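Thioredoxin domain-containing protein (Sinorhizobium meliloti, PDB 3U5R) is of unknown function but, as a thioredoxin-fold member of the AhpC/TSA family, may act as an antioxidant oxidoreductase. Local coordinates at residues 26-31 against 195-200; 65-70 against 95-100; 72-77 against 142-147. All blocks are in the same frame, centred on the assembly; numbering follows the deposited sequence.

In the fold
Interaction 2 lies deepest, joining two neighbouring parallel strands of the central five-stranded sheet with backbone bonds and apolar side chains, and adding a water and buried amides where the strands end. Interaction 3 is also buried, yet no hydrogen bond spans it: helix 72-75 and the residues after it pack on cis-Pro145 and the peptide before it by van der Waals contact. Interaction 1 is nearer the surface, a short antiparallel pairing of the first modelled residues with strand 199-202, with an exposed glutamine and lysine. Strand 199-202 also pairs with strand 143-144 of interaction 3, and Phe66 of interaction 2 shares a backbone bond with Asp146, so residues 142-147 connect both sheets.

Interaction 1. Residues 26-31 against 195-200; sequences KTQSNS and QVPSIG
Two donors converge on the carbonyl oxygen of Gly200: Thr27 N gives a hydrogen bond of 2.9 Å to Gly200 O, and Lys26 CA brings a C-H to the same oxygen at 3.1 Å. The return bond runs from Gly200 N to Thr27 O, nearly straight at 170°, which makes Thr27 and Gly200 an antiparallel hydrogen-bonded pair. With no side chain, Gly200 can take up an almost fully stretched backbone. Two residues back along the same segment, Ser198 O is held in a similar way, by Ser29 N at 2.9 Å and by a C-H contact from Gln28 CA; the amide approaches tilted from the carbonyl plane.

Strand 27-28 is an outer strand of a small three-stranded antiparallel sheet in which strand 199-202 is central and strand 143-144 lies beyond it. The chain's first modelled residues are thus fastened beside a strand near its other end. Where regular pairing stops, the serines take over. With chi1 at 47°, Ser29 OG lies between its own backbone N and carbonyl carbon, and it receives a weak bond from Ser198 N at 3.0 Å. A serine is short enough to let its oxygen stand in for a backbone acceptor here. Ser198 OG has its stronger partner in Pro145 O.

Gln28 and Ile199, a non-hydrogen-bonded pair, turn their side chains to the same sheet face. Ile199 CD1 meets the aliphatic Gln28 CG at 3.4 Å, the two chains passing at a slant. Beyond CG the glutamine is extended, running alongside the Pro197 ring until Gln28 OE1 comes 4.0 Å from Pro197 CG. Such a residue suits this exposed place, offering methylenes to its neighbours and carrying an amide at its end; Ile199 also leans on Phe73.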
loop_
_atom_site.group_PDB
_atom_site.type_symbol
_atom_site.label_atom_id
_atom_site.label_comp_id
_atom_site.label_asym_id
_atom_site.label_seq_id
_atom_site.Cartn_x
_atom_site.Cartn_y
_atom_site.Cartn_z
ATOM N N LYS A 26 8.549 -15.521 2.044
ATOM C CA LYS A 26 7.428 -15.224 1.064
ATOM C C LYS A 26 6.077 -15.680 1.623
ATOM O O LYS A 26 6.008 -16.831 2.073
ATOM C CB LYS A 26 7.588 -16.031 -0.213
ATOM C CG LYS A 26 8.631 -15.542 -1.207
ATOM C CD LYS A 26 8.234 -16.011 -2.633
ATOM C CE LYS A 26 8.665 -17.455 -2.925
ATOM N NZ LYS A 26 10.133 -17.489 -3.308
ATOM N N THR A 27 5.030 -14.829 1.573
ATOM C CA THR A 27 3.637 -15.222 1.916
ATOM C C THR A 27 2.668 -14.438 1.069
ATOM O O THR A 27 3.033 -13.397 0.492
ATOM C CB THR A 27 3.130 -14.828 3.336
ATOM O OG1 THR A 27 4.072 -14.031 4.039
ATOM C CG2 THR A 27 2.551 -16.038 4.159
ATOM N N GLN A 28 1.440 -14.952 1.023
ATOM C CA GLN A 28 0.300 -14.302 0.402
ATOM C C GLN A 28 -0.360 -13.369 1.387
ATOM O O GLN A 28 -0.337 -13.615 2.593
ATOM C CB GLN A 28 -0.794 -15.313 0.011
ATOM C CG GLN A 28 -0.377 -16.449 -0.855
ATOM C CD GLN A 28 -1.590 -17.129 -1.537
ATOM O OE1 GLN A 28 -2.693 -17.194 -0.965
ATOM N NE2 GLN A 28 -1.387 -17.605 -2.772
ATOM N N SER A 29 -1.048 -12.364 0.867
ATOM C CA SER A 29 -1.848 -11.491 1.718
ATOM C C SER A 29 -2.934 -12.381 2.380
ATOM O O SER A 29 -3.248 -13.475 1.854
ATOM C CB SER A 29 -2.472 -10.376 0.908
ATOM O OG SER A 29 -3.068 -10.884 -0.277
ATOM N N ASN A 30 -3.442 -11.931 3.519
ATOM C CA ASN A 30 -4.589 -12.558 4.180
ATOM C C ASN A 30 -5.918 -12.433 3.435
ATOM O O ASN A 30 -6.088 -11.519 2.620
ATOM C CB ASN A 30 -4.746 -11.995 5.591
ATOM C CG ASN A 30 -3.602 -12.428 6.539
ATOM O OD1 ASN A 30 -3.103 -13.563 6.450
ATOM N ND2 ASN A 30 -3.232 -11.550 7.487
ATOM N N SER A 31 -6.874 -13.342 3.731
ATOM C CA SER A 31 -8.287 -13.207 3.293
ATOM C C SER A 31 -9.011 -12.301 4.236
ATOM O O SER A 31 -9.441 -12.698 5.323
ATOM C CB SER A 31 -9.039 -14.517 3.318
ATOM O OG SER A 31 -8.253 -15.452 2.621
ATOM N N GLN A 195 -10.247 -11.271 -7.124
ATOM C CA GLN A 195 -9.160 -10.542 -6.500
ATOM C C GLN A 195 -8.077 -11.543 -6.123
ATOM O O GLN A 195 -8.125 -12.210 -5.082
ATOM C CB GLN A 195 -9.615 -9.695 -5.293
ATOM C CG GLN A 195 -10.889 -8.900 -5.620
ATOM C CD GLN A 195 -11.276 -7.856 -4.590
ATOM O OE1 GLN A 195 -10.674 -7.762 -3.521
ATOM N NE2 GLN A 195 -12.312 -7.082 -4.903
ATOM N N VAL A 196 -7.020 -11.565 -6.915
ATOM C CA VAL A 196 -5.902 -12.488 -6.603
ATOM C C VAL A 196 -5.086 -11.943 -5.449
ATOM O O VAL A 196 -4.715 -10.776 -5.470
ATOM C CB VAL A 196 -5.033 -12.629 -7.833
ATOM C CG1 VAL A 196 -3.824 -13.593 -7.536
ATOM C CG2 VAL A 196 -5.956 -13.079 -9.085
ATOM N N PRO A 197 -4.750 -12.784 -4.471
ATOM C CA PRO A 197 -3.977 -12.301 -3.337
ATOM C C PRO A 197 -2.577 -11.801 -3.774
ATOM O O PRO A 197 -1.998 -12.390 -4.677
ATOM C CB PRO A 197 -3.812 -13.537 -2.438
ATOM C CG PRO A 197 -4.943 -14.514 -2.891
ATOM C CD PRO A 197 -5.255 -14.186 -4.323
ATOM N N SER A 198 -2.031 -10.756 -3.128
ATOM C CA SER A 198 -0.671 -10.381 -3.505
ATOM C C SER A 198 0.253 -11.371 -2.835
ATOM O O SER A 198 -0.130 -12.076 -1.895
ATOM C CB SER A 198 -0.318 -8.951 -3.040
ATOM O OG SER A 198 -0.503 -8.857 -1.639
ATOM N N ILE A 199 1.485 -11.393 -3.311
ATOM C CA ILE A 199 2.546 -12.215 -2.764
ATOM C C ILE A 199 3.680 -11.310 -2.477
ATOM O O ILE A 199 3.977 -10.420 -3.288
ATOM C CB ILE A 199 3.048 -13.170 -3.824
ATOM C CG1 ILE A 199 1.894 -14.072 -4.259
ATOM C CG2 ILE A 199 4.275 -14.020 -3.273
ATOM C CD1 ILE A 199 1.636 -15.231 -3.326
ATOM N N GLY A 200 4.333 -11.507 -1.340
ATOM C CA GLY A 200 5.622 -10.798 -1.133
ATOM C C GLY A 200 6.461 -11.360 0.002
ATOM O O GLY A 200 6.170 -12.406 0.523
#

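Interaction 2. Residues 65-70 against 95-100; sequences AFISNR and VVAINS
Ile98 N donates to Ala65 O at 2.8 Å, and Ala65 N reaches back to Val96 O at 2.9 Å, so Ala65 is bonded to the residues before and after Ala97, its parallel partner. The ladder continues with Ile67 N to Ile98 O at 3.0 Å. Past this rung a water bridges the diverging chains, donating to Ile67 O and accepting from Ser100 N, each at 2.7 Å.

Strands 61-66 and 93-99 are adjacent in the central sheet and are joined through helix 78-88, the beta-alpha-beta unit of the thioredoxin fold. Ala65 and Ala97 keep one face low, leaving room for Ile67 CD1 to settle on Ala97 CB at 3.9 Å. On the other face Phe66 and Ile98 lie side by side. Both branches of the isoleucine touch the ring, CG2 reaching Phe66 CE1 at 4.0 Å and CD1 meeting CE1 and CZ. Ser100 OG comes in the ring plane to the edge at Phe66 CD1, while its hydrogen bond goes to Asp130. A serine in place of Phe66 would probably open a gap beside Ile98, leaving both its branches without their aromatic neighbour.

At the strand ends the chemistry turns polar. Asn99, its CG anti to the backbone N (chi1 -176°), carries ND2 to within 3.7 Å of Ser68 CA; that amide is bonded to Glu109 and Tyr127. Asn69 crosses it at about a right angle and is likewise tied to Tyr127. Ser68 OG, which is also bonded to Glu109, accepts from Arg70 N, an ST turn.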
loop_
_atom_site.group_PDB
_atom_site.type_symbol
_atom_site.label_atom_id
_atom_site.label_comp_id
_atom_site.label_asym_id
_atom_site.label_seq_id
_atom_site.Cartn_x
_atom_site.Cartn_y
_atom_site.Cartn_z
ATOM N N ALA A 65 -1.177 1.013 1.395
ATOM C CA ALA A 65 -0.271 0.032 0.806
ATOM C C ALA A 65 0.839 -0.247 1.723
ATOM O O ALA A 65 1.581 0.697 2.104
ATOM C CB ALA A 65 0.303 0.617 -0.593
ATOM N N PHE A 66 0.985 -1.489 2.167
ATOM C CA PHE A 66 2.124 -1.826 3.027
ATOM C C PHE A 66 3.282 -2.268 2.141
ATOM O O PHE A 66 3.187 -3.264 1.436
ATOM C CB PHE A 66 1.751 -2.931 4.038
ATOM C CG PHE A 66 0.731 -2.470 5.022
ATOM C CD1 PHE A 66 1.111 -2.010 6.274
ATOM C CD2 PHE A 66 -0.595 -2.392 4.650
ATOM C CE1 PHE A 66 0.171 -1.522 7.168
ATOM C CE2 PHE A 66 -1.569 -1.891 5.551
ATOM C CZ PHE A 66 -1.179 -1.485 6.806
ATOM N N ILE A 67 4.368 -1.508 2.152
ATOM C CA ILE A 67 5.480 -1.818 1.284
ATOM C C ILE A 67 6.801 -1.869 2.090
ATOM O O ILE A 67 6.786 -1.866 3.312
ATOM C CB ILE A 67 5.551 -0.812 0.096
ATOM C CG1 ILE A 67 5.717 0.631 0.583
ATOM C CG2 ILE A 67 4.323 -0.885 -0.728
ATOM C CD1 ILE A 67 6.002 1.544 -0.602
ATOM N N SER A 68 7.928 -1.863 1.389
ATOM C CA SER A 68 9.217 -2.088 1.974
ATOM C C SER A 68 10.234 -1.365 1.018
ATOM O O SER A 68 9.902 -1.073 -0.148
ATOM C CB SER A 68 9.503 -3.610 2.015
ATOM O OG SER A 68 10.906 -3.883 1.941
ATOM N N ASN A 69 11.405 -1.024 1.540
ATOM C CA ASN A 69 12.463 -0.433 0.733
ATOM C C ASN A 69 13.331 -1.456 -0.029
ATOM O O ASN A 69 14.022 -1.059 -0.981
ATOM C CB ASN A 69 13.399 0.431 1.623
ATOM C CG ASN A 69 12.651 1.616 2.239
ATOM O OD1 ASN A 69 11.677 2.142 1.625
ATOM N ND2 ASN A 69 13.027 1.990 3.452
ATOM N N ARG A 70 13.322 -2.721 0.371
ATOM C CA ARG A 70 14.215 -3.700 -0.246
ATOM C C ARG A 70 13.581 -5.023 -0.682
ATOM O O ARG A 70 14.178 -5.743 -1.480
ATOM C CB ARG A 70 15.435 -3.985 0.665
ATOM C CG ARG A 70 16.638 -4.723 -0.085
ATOM C CD ARG A 70 18.088 -4.223 0.331
ATOM N NE ARG A 70 19.173 -5.200 0.045
ATOM C CZ ARG A 70 19.774 -5.400 -1.147
ATOM N NH1 ARG A 70 19.417 -4.699 -2.225
ATOM N NH2 ARG A 70 20.750 -6.314 -1.273
ATOM N N VAL A 95 -3.358 7.956 -1.944
ATOM C CA VAL A 95 -2.520 6.780 -1.671
ATOM C C VAL A 95 -1.741 7.023 -0.440
ATOM O O VAL A 95 -1.130 8.098 -0.251
ATOM C CB VAL A 95 -1.526 6.448 -2.839
ATOM C CG1 VAL A 95 -0.560 5.309 -2.463
ATOM C CG2 VAL A 95 -2.300 6.088 -4.153
ATOM N N VAL A 96 -1.734 6.040 0.472
ATOM C CA VAL A 96 -0.837 6.143 1.638
ATOM C C VAL A 96 -0.052 4.897 1.681
ATOM O O VAL A 96 -0.676 3.812 1.764
ATOM C CB VAL A 96 -1.602 6.339 2.960
ATOM C CG1 VAL A 96 -2.746 5.344 3.066
ATOM C CG2 VAL A 96 -0.658 6.205 4.146
ATOM N N ALA A 97 1.285 5.012 1.716
ATOM C CA ALA A 97 2.133 3.854 1.885
ATOM C C ALA A 97 2.715 3.750 3.265
ATOM O O ALA A 97 3.038 4.764 3.848
ATOM C CB ALA A 97 3.297 3.880 0.833
ATOM N N ILE A 98 2.932 2.536 3.768
ATOM C CA ILE A 98 3.347 2.341 5.155
ATOM C C ILE A 98 4.458 1.265 5.178
ATOM O O ILE A 98 4.324 0.220 4.559
ATOM C CB ILE A 98 2.164 1.864 6.057
ATOM C CG1 ILE A 98 1.086 2.961 6.126
ATOM C CG2 ILE A 98 2.682 1.527 7.499
ATOM C CD1 ILE A 98 -0.271 2.452 6.731
ATOM N N ASN A 99 5.539 1.546 5.859
ATOM C CA ASN A 99 6.598 0.566 5.996
ATOM C C ASN A 99 6.513 0.120 7.450
ATOM O O ASN A 99 6.854 0.923 8.363
ATOM C CB ASN A 99 7.946 1.240 5.714
ATOM C CG ASN A 99 9.071 0.281 5.747
ATOM O OD1 ASN A 99 9.182 -0.559 6.676
ATOM N ND2 ASN A 99 9.913 0.339 4.708
ATOM N N SER A 100 6.054 -1.101 7.696
ATOM C CA SER A 100 5.944 -1.603 9.078
ATOM C C SER A 100 7.064 -2.538 9.463
ATOM O O SER A 100 7.003 -3.124 10.538
ATOM C CB SER A 100 4.655 -2.392 9.312
ATOM O OG SER A 100 3.601 -1.611 8.874
HETATM O O HOH W 1 5.622 -2.776 5.562
#

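Interaction 3. Residues 72-77 against 142-147; sequences PFVVLI and ACTPDF
Val74 CG2 presses on the peptide that leads into Pro145, 3.6 Å from Pro145 N. With chi1 at 172°, CG1 lies anti to the backbone N and CG2 anti to the carbonyl carbon, directed at this peptide and at Thr144 CB. Phe73 adds its CB, 3.9 Å from Pro145 CD, but its ring leads off to Ile199 and Pro167.

The peptide before Pro145 is cis, as in the cis-proline loop of the thioredoxin fold, which faces the start of the helix after the first core strand. Cys71 immediately precedes helix 72-75 here and is touched by Thr144, a placing consistent with the redox activity assigned to the family.

Ile77 CG1 sits between its backbone N and carbonyl carbon (chi1 59°), and the chain is then extended (chi2 171°), sending CD1 across to Phe147 CZ at 3.6 Å. The methyl arrives at the ring edge, in the ring plane, and also rests 3.9 Å from Pro145 CG. An isoleucine suits this place, its long branch carrying a single methyl to both the proline and the aromatic edge.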
loop_
_atom_site.group_PDB
_atom_site.type_symbol
_atom_site.label_atom_id
_atom_site.label_comp_id
_atom_site.label_asym_id
_atom_site.label_seq_id
_atom_site.Cartn_x
_atom_site.Cartn_y
_atom_site.Cartn_z
ATOM N N PRO A 72 12.148 -7.682 -2.957
ATOM C CA PRO A 72 12.095 -7.842 -4.453
ATOM C C PRO A 72 10.713 -7.715 -5.060
ATOM O O PRO A 72 10.551 -7.220 -6.194
ATOM C CB PRO A 72 12.604 -9.266 -4.703
ATOM C CG PRO A 72 13.418 -9.580 -3.481
ATOM C CD PRO A 72 12.792 -8.850 -2.315
ATOM N N PHE A 73 9.688 -8.089 -4.329
ATOM C CA PHE A 73 8.324 -7.928 -4.874
ATOM C C PHE A 73 7.873 -6.491 -4.896
ATOM O O PHE A 73 7.066 -6.118 -5.776
ATOM C CB PHE A 73 7.309 -8.796 -4.079
ATOM C CG PHE A 73 7.604 -10.225 -4.191
ATOM C CD1 PHE A 73 8.628 -10.781 -3.455
ATOM C CD2 PHE A 73 6.908 -11.007 -5.119
ATOM C CE1 PHE A 73 8.939 -12.117 -3.620
ATOM C CE2 PHE A 73 7.218 -12.345 -5.310
ATOM C CZ PHE A 73 8.244 -12.879 -4.568
ATOM N N VAL A 74 8.355 -5.672 -3.944
ATOM C CA VAL A 74 8.116 -4.262 -4.050
ATOM C C VAL A 74 9.043 -3.571 -5.056
ATOM O O VAL A 74 8.614 -2.690 -5.781
ATOM C CB VAL A 74 8.270 -3.608 -2.663
ATOM C CG1 VAL A 74 8.230 -2.031 -2.748
ATOM C CG2 VAL A 74 7.170 -4.157 -1.739
ATOM N N VAL A 75 10.343 -3.923 -5.049
ATOM C CA VAL A 75 11.299 -3.390 -6.071
ATOM C C VAL A 75 10.736 -3.519 -7.490
ATOM O O VAL A 75 10.711 -2.547 -8.299
ATOM C CB VAL A 75 12.747 -4.050 -5.887
ATOM C CG1 VAL A 75 13.723 -3.815 -7.151
ATOM C CG2 VAL A 75 13.405 -3.520 -4.528
ATOM N N LEU A 76 10.211 -4.701 -7.795
ATOM C CA LEU A 76 9.522 -4.899 -9.077
ATOM C C LEU A 76 8.520 -3.779 -9.514
ATOM O O LEU A 76 8.460 -3.417 -10.709
ATOM C CB LEU A 76 8.790 -6.245 -9.061
ATOM C CG LEU A 76 8.063 -6.608 -10.346
ATOM C CD1 LEU A 76 8.995 -7.086 -11.497
ATOM C CD2 LEU A 76 7.060 -7.694 -9.984
ATOM N N ILE A 77 7.702 -3.248 -8.598
ATOM C CA ILE A 77 6.582 -2.406 -8.995
ATOM C C ILE A 77 6.816 -0.955 -8.539
ATOM O O ILE A 77 5.935 -0.117 -8.597
ATOM C CB ILE A 77 5.293 -2.890 -8.340
ATOM C CG1 ILE A 77 5.498 -2.847 -6.804
ATOM C CG2 ILE A 77 4.952 -4.290 -8.786
ATOM C CD1 ILE A 77 4.212 -3.111 -6.054
ATOM N N ALA A 142 0.011 -8.842 5.886
ATOM C CA ALA A 142 0.864 -10.019 6.087
ATOM C C ALA A 142 2.183 -9.962 5.291
ATOM O O ALA A 142 3.145 -10.568 5.680
ATOM C CB ALA A 142 0.129 -11.307 5.700
ATOM N N CYS A 143 2.207 -9.234 4.171
ATOM C CA CYS A 143 3.398 -9.226 3.314
ATOM C C CYS A 143 3.574 -7.860 2.644
ATOM O O CYS A 143 2.705 -6.942 2.757
ATOM C CB CYS A 143 3.192 -10.294 2.231
ATOM S SG CYS A 143 1.751 -9.968 1.160
ATOM N N THR A 144 4.679 -7.684 1.930
ATOM C CA THR A 144 4.880 -6.424 1.189
ATOM C C THR A 144 5.048 -6.877 -0.247
ATOM O O THR A 144 5.886 -7.743 -0.502
ATOM C CB THR A 144 6.156 -5.671 1.686
ATOM O OG1 THR A 144 7.283 -6.537 1.510
ATOM C CG2 THR A 144 6.019 -5.250 3.229
ATOM N N PRO A 145 4.312 -6.286 -1.204
ATOM C CA PRO A 145 3.350 -5.230 -1.015
ATOM C C PRO A 145 2.005 -5.840 -0.647
ATOM O O PRO A 145 1.678 -6.941 -1.123
ATOM C CB PRO A 145 3.216 -4.647 -2.392
ATOM C CG PRO A 145 3.409 -5.867 -3.355
ATOM C CD PRO A 145 4.381 -6.754 -2.607
ATOM N N ASP A 146 1.212 -5.130 0.165
ATOM C CA ASP A 146 -0.165 -5.578 0.507
ATOM C C ASP A 146 -1.087 -4.390 0.279
ATOM O O ASP A 146 -0.906 -3.350 0.927
ATOM C CB ASP A 146 -0.213 -6.002 1.997
ATOM C CG ASP A 146 -1.253 -7.086 2.262
ATOM O OD1 ASP A 146 -2.193 -7.220 1.441
ATOM O OD2 ASP A 146 -1.083 -7.813 3.257
ATOM N N PHE A 147 -1.977 -4.473 -0.705
ATOM C CA PHE A 147 -2.795 -3.329 -1.089
ATOM C C PHE A 147 -4.236 -3.427 -0.608
ATOM O O PHE A 147 -4.904 -4.447 -0.858
ATOM C CB PHE A 147 -2.851 -3.246 -2.624
ATOM C CG PHE A 147 -1.487 -3.035 -3.275
ATOM C CD1 PHE A 147 -0.940 -1.748 -3.338
ATOM C CD2 PHE A 147 -0.785 -4.108 -3.871
ATOM C CE1 PHE A 147 0.309 -1.526 -3.956
ATOM C CE2 PHE A 147 0.475 -3.881 -4.493
ATOM C CZ PHE A 147 1.017 -2.580 -4.517
#